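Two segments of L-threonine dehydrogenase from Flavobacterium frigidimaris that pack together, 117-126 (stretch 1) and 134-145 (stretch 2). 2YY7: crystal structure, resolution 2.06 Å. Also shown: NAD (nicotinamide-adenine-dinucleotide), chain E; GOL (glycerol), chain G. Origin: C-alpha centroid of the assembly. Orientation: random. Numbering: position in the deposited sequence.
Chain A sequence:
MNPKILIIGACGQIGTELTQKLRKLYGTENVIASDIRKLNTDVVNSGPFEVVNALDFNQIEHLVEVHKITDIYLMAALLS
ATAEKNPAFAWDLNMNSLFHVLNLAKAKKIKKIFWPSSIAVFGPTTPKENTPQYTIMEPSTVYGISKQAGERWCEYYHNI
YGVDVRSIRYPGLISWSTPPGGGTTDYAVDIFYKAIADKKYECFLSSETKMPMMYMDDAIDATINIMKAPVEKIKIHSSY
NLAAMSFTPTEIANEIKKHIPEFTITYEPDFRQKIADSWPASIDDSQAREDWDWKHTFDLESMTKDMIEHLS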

# COMPACT_ATOMS: atom_id res chain seq x y z
N SER A 117 8.86 -5.33 -8.66
CA SER A 117 8.62 -4.91 -7.29
C SER A 117 9.99 -5.15 -6.65
O SER A 117 11.00 -5.20 -7.36
N SER A 118 10.01 -5.30 -5.33
CA SER A 118 11.27 -5.52 -4.63
C SER A 118 11.05 -6.20 -3.28
O SER A 118 9.95 -6.18 -2.72
N ILE A 119 12.11 -6.80 -2.75
CA ILE A 119 12.04 -7.44 -1.45
C ILE A 119 11.78 -6.34 -0.42
O ILE A 119 11.51 -6.62 0.75
N ALA A 120 11.85 -5.09 -0.87
CA ALA A 120 11.62 -3.94 0.01
C ALA A 120 10.15 -3.83 0.42
O ALA A 120 9.81 -3.02 1.28
N VAL A 121 9.28 -4.64 -0.19
CA VAL A 121 7.86 -4.63 0.15
C VAL A 121 7.64 -5.26 1.53
O VAL A 121 6.57 -5.10 2.14
N PHE A 122 8.64 -5.98 2.02
CA PHE A 122 8.54 -6.62 3.32
C PHE A 122 8.97 -5.65 4.42
O PHE A 122 9.66 -4.67 4.15
N GLY A 123 8.56 -5.92 5.66
CA GLY A 123 8.90 -5.05 6.76
C GLY A 123 9.41 -5.77 7.99
O GLY A 123 9.62 -6.99 7.96
N PRO A 124 9.60 -5.04 9.11
CA PRO A 124 10.09 -5.53 10.40
C PRO A 124 9.33 -6.72 10.97
O PRO A 124 9.89 -7.54 11.69
N THR A 125 8.05 -6.80 10.64
CA THR A 125 7.17 -7.86 11.13
C THR A 125 7.08 -9.05 10.18
O THR A 125 6.34 -10.01 10.45
N THR A 126 7.82 -9.01 9.08
CA THR A 126 7.82 -10.10 8.11
C THR A 126 8.82 -11.17 8.53
O THR A 126 9.96 -10.84 8.88
N TYR A 134 2.93 -15.28 0.37
CA TYR A 134 1.83 -14.59 1.06
C TYR A 134 2.23 -14.49 2.52
O TYR A 134 2.31 -15.50 3.22
N THR A 135 2.48 -13.27 2.99
CA THR A 135 2.90 -13.07 4.37
C THR A 135 2.62 -11.64 4.83
O THR A 135 1.98 -10.87 4.13
N ILE A 136 3.10 -11.31 6.03
CA ILE A 136 2.93 -9.97 6.58
C ILE A 136 3.82 -9.00 5.81
O ILE A 136 4.98 -9.32 5.51
N MET A 137 3.29 -7.83 5.46
CA MET A 137 4.06 -6.83 4.72
C MET A 137 3.78 -5.41 5.22
O MET A 137 2.75 -4.82 4.90
N GLU A 138 4.71 -4.86 6.00
CA GLU A 138 4.55 -3.51 6.51
C GLU A 138 5.84 -2.74 6.26
O GLU A 138 6.58 -2.43 7.19
N PRO A 139 6.12 -2.43 4.98
CA PRO A 139 7.33 -1.69 4.61
C PRO A 139 7.51 -0.40 5.40
O PRO A 139 6.56 0.37 5.57
N SER A 140 8.72 -0.17 5.88
CA SER A 140 9.03 1.02 6.66
C SER A 140 9.74 2.11 5.85
O SER A 140 10.10 3.15 6.40
N THR A 141 9.93 1.88 4.55
CA THR A 141 10.58 2.88 3.69
C THR A 141 9.60 3.40 2.63
O THR A 141 8.64 2.71 2.29
N VAL A 142 9.85 4.60 2.13
CA VAL A 142 9.02 5.20 1.09
C VAL A 142 9.00 4.25 -0.10
O VAL A 142 7.95 3.99 -0.69
N TYR A 143 10.17 3.74 -0.45
CA TYR A 143 10.33 2.82 -1.57
C TYR A 143 9.43 1.59 -1.42
O TYR A 143 8.63 1.29 -2.30
N GLY A 144 9.56 0.90 -0.28
CA GLY A 144 8.75 -0.28 -0.04
C GLY A 144 7.26 -0.01 -0.12
O GLY A 144 6.49 -0.82 -0.62
N ILE A 145 6.84 1.15 0.39
CA ILE A 145 5.43 1.52 0.36
C ILE A 145 4.96 1.67 -1.08
O ILE A 145 3.86 1.24 -1.44

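Packing of residues 117-126 against 134-145 in L-threonine dehydrogenase, with 661 Å² buried between them. The backbones approach most closely, CA to CA, at the two glycines: G123 CA lies 4.3 Å from P139 CA, and V121 CA lies 4.4 Å from G144 CA. Neither glycine has room for a side chain here, since an ideal CB on G144 would fall 2.3 Å from A120 O and one on G123 would fall 2.1 Å from E138 O. With hydrogen in place of CB, the backbones make CA-H...O contacts instead, G144 CA to A120 O at 3.2 Å and G123 CA to E138 O at 3.5 Å.

At the ligand end, S118 and A120 both point toward stretch 2. Y143, chi1 t (177°) and chi2 69°, leaves its backbone sideways, but its ring reaches over to stretch 1, where A120 CB touches Y143 CD2 at 3.3 Å and S118 CB lies 3.4 Å from Y143 OH. This extended rotamer brings Y143 OH to the bound groups: it hydrogen-bonds NAD O2D at 2.6 Å and, in a very short bond of 2.5 Å, glycerol O3. S118, chi1 t (168°), places OG 2.8 Å from the same glycerol O3, a third hydrogen bond; glycerol probably comes from the crystallisation liquor. S117 OG, also on a t rotamer, is hydrogen-bonded elsewhere in the structure.

T141 adopts chi1 p (66°), which turns OG1 back to cap the helix by accepting from G144 N at 2.9 Å. T141 OG1 also hydrogen-bonds water 1 at 2.8 Å, and that water donates to A120 O at 2.6 Å, bridging the stretches. Water 2 makes a second bridge, donating to F122 O at 2.8 Å and accepting from S140 N at 3.0 Å.

In the middle, V121 and F122 start away from stretch 2, both with chi1 m (-62°). The F122 ring nevertheless swings back to meet it: CE1 touches T135 CG2 at 3.6 Å and CD1 touches M137 CG at 3.8 Å, both oblique to the ring, while I136 O lies near its edge. M137 follows an m, t, m path that sets SD 4.0 Å from V121 CG2 and 4.7 Å from the centroid of the F122 ring, an oblique sulfur-aromatic approach. P139 packs its ring against the stretch 1 backbone, with P139 CD 3.3 Å from V121 O and P139 CB 3.6 Å from A120 O.

At the far end, a type I turn from G123 to T126 presents two threonines with different rotamers. T126, chi1 m (-61°), directs OG1 into a double role: it donates to I136 O at 2.5 Å and accepts from G123 N at 3.0 Å, tying the turn to stretch 2. T125, chi1 p (48°), donates from OG1 to E138 OE1 at 2.9 Å. E138 leaves sideways, and its m, t conformation carries the carboxylate out to that hydroxyl. I136, chi1 m (-66°) and chi2 t (172°), points toward stretch 1 and sets its CG2 3.3 Å from T125 OG1.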

# COMPACT_ATOMS: atom_id res chain seq x y z
CB SER A 117 7.57 -5.80 -6.62
OG SER A 117 7.34 -5.38 -5.28
CB SER A 118 11.98 -4.18 -4.41
OG SER A 118 13.06 -4.31 -3.51
CB ILE A 119 13.36 -8.15 -1.08
CG1 ILE A 119 14.54 -7.18 -1.27
CG2 ILE A 119 13.52 -9.42 -1.91
CD1 ILE A 119 15.86 -7.69 -0.72
CB ALA A 120 12.06 -2.65 -0.68
CB VAL A 121 7.00 -5.38 -0.89
CG1 VAL A 121 7.12 -4.70 -2.25
CG2 VAL A 121 7.43 -6.84 -0.99
CB PHE A 122 9.40 -7.89 3.34
CG PHE A 122 8.97 -8.92 2.34
CD1 PHE A 122 7.69 -9.47 2.40
CD2 PHE A 122 9.82 -9.31 1.31
CE1 PHE A 122 7.27 -10.40 1.45
CE2 PHE A 122 9.40 -10.25 0.35
CZ PHE A 122 8.13 -10.79 0.43
CB PRO A 124 9.96 -4.30 11.31
CG PRO A 124 10.04 -3.14 10.37
CD PRO A 124 9.22 -3.62 9.21
CB THR A 125 5.76 -7.30 11.38
OG1 THR A 125 5.33 -6.52 10.25
CG2 THR A 125 5.75 -6.40 12.62
CB THR A 126 8.23 -9.60 6.72
OG1 THR A 126 7.30 -8.61 6.26
CG2 THR A 126 8.28 -10.75 5.73
CB TYR A 134 0.54 -15.38 0.91
CG TYR A 134 0.11 -15.61 -0.52
CD1 TYR A 134 -0.51 -14.60 -1.26
CD2 TYR A 134 0.35 -16.83 -1.15
CE1 TYR A 134 -0.89 -14.81 -2.59
CE2 TYR A 134 -0.02 -17.05 -2.48
CZ TYR A 134 -0.64 -16.04 -3.19
OH TYR A 134 -1.01 -16.26 -4.49
CB THR A 135 4.42 -13.36 4.51
OG1 THR A 135 4.83 -13.19 5.87
CG2 THR A 135 5.22 -12.41 3.63
CB ILE A 136 3.33 -9.95 8.08
CG1 ILE A 136 2.36 -10.82 8.88
CG2 ILE A 136 3.36 -8.53 8.60
CD1 ILE A 136 2.76 -11.03 10.32
CB MET A 137 3.76 -6.92 3.22
CG MET A 137 4.07 -8.28 2.60
SD MET A 137 4.11 -8.29 0.78
CE MET A 137 2.37 -8.17 0.40
CB GLU A 138 4.25 -3.54 8.02
CG GLU A 138 2.99 -4.31 8.38
CD GLU A 138 2.61 -4.17 9.84
OE1 GLU A 138 3.48 -4.35 10.71
OE2 GLU A 138 1.43 -3.88 10.12
CB PRO A 139 7.16 -1.45 3.11
CG PRO A 139 5.67 -1.48 2.93
CD PRO A 139 5.26 -2.63 3.81
CB SER A 140 9.89 0.64 7.87
OG SER A 140 11.04 -0.06 7.45
CB THR A 141 11.79 2.29 2.94
OG1 THR A 141 11.35 1.29 2.01
CG2 THR A 141 12.76 1.66 3.92
CB VAL A 142 9.60 6.56 0.60
CG1 VAL A 142 8.79 7.08 -0.59
CG2 VAL A 142 9.58 7.58 1.73
CB TYR A 143 11.79 2.38 -1.66
CG TYR A 143 12.13 1.38 -2.74
CD1 TYR A 143 12.07 1.72 -4.09
CD2 TYR A 143 12.60 0.11 -2.39
CE1 TYR A 143 12.50 0.81 -5.09
CE2 TYR A 143 13.02 -0.79 -3.36
CZ TYR A 143 12.98 -0.44 -4.70
OH TYR A 143 13.44 -1.34 -5.64
CB ILE A 145 5.19 2.85 1.13
CG1 ILE A 145 5.62 2.69 2.59
CG2 ILE A 145 3.71 3.25 1.04
CD1 ILE A 145 5.54 3.96 3.41
PA NAD E . 18.60 2.45 -11.67
O1A NAD E . 19.97 1.91 -11.89
O2A NAD E . 18.49 3.54 -10.67
O5B NAD E . 17.91 2.82 -13.05
C5B NAD E . 16.79 3.66 -13.11
C4B NAD E . 16.75 4.33 -14.46
O4B NAD E . 15.51 5.03 -14.55
C3B NAD E . 17.90 5.35 -14.64
O3B NAD E . 18.63 5.11 -15.86
C2B NAD E . 17.18 6.70 -14.59
O2B NAD E . 17.82 7.68 -15.39
C1B NAD E . 15.78 6.32 -15.10
N9A NAD E . 14.76 7.32 -14.75
C8A NAD E . 14.62 7.96 -13.53
N7A NAD E . 13.58 8.81 -13.62
C5A NAD E . 13.07 8.69 -14.86
C6A NAD E . 12.03 9.35 -15.49
N6A NAD E . 11.39 10.33 -14.88
N1A NAD E . 11.73 9.05 -16.79
C2A NAD E . 12.46 8.09 -17.49
N3A NAD E . 13.52 7.44 -16.89
C4A NAD E . 13.81 7.76 -15.58
O3 NAD E . 17.66 1.28 -11.10
PN NAD E . 17.70 -0.31 -11.40
O1N NAD E . 17.91 -0.61 -12.85
O2N NAD E . 18.54 -0.90 -10.32
O5D NAD E . 16.17 -0.72 -11.04
C5D NAD E . 15.16 -0.78 -12.06
C4D NAD E . 13.84 -1.29 -11.42
O4D NAD E . 14.08 -2.50 -10.72
C3D NAD E . 13.26 -0.34 -10.36
O3D NAD E . 11.84 -0.43 -10.41
C2D NAD E . 13.71 -0.94 -9.05
O2D NAD E . 12.87 -0.47 -8.03
C1D NAD E . 13.64 -2.44 -9.35
N1N NAD E . 14.51 -3.19 -8.42
C2N NAD E . 15.88 -3.08 -8.52
C3N NAD E . 16.69 -3.78 -7.64
C7N NAD E . 18.19 -3.78 -7.80
O7N NAD E . 18.89 -4.45 -6.82
N7N NAD E . 18.80 -3.12 -8.80
C4N NAD E . 16.12 -4.59 -6.63
C5N NAD E . 14.73 -4.71 -6.56
C6N NAD E . 13.93 -4.00 -7.43
C1 GOL G . 17.88 -3.12 -2.31
O1 GOL G . 18.73 -2.27 -2.77
C2 GOL G . 17.06 -3.41 -3.46
O2 GOL G . 16.35 -4.52 -3.03
C3 GOL G . 16.16 -2.19 -3.68
O3 GOL G . 15.18 -2.69 -4.46
O HOH W 1 11.08 -1.33 2.81
O HOH W 2 10.67 -2.37 5.30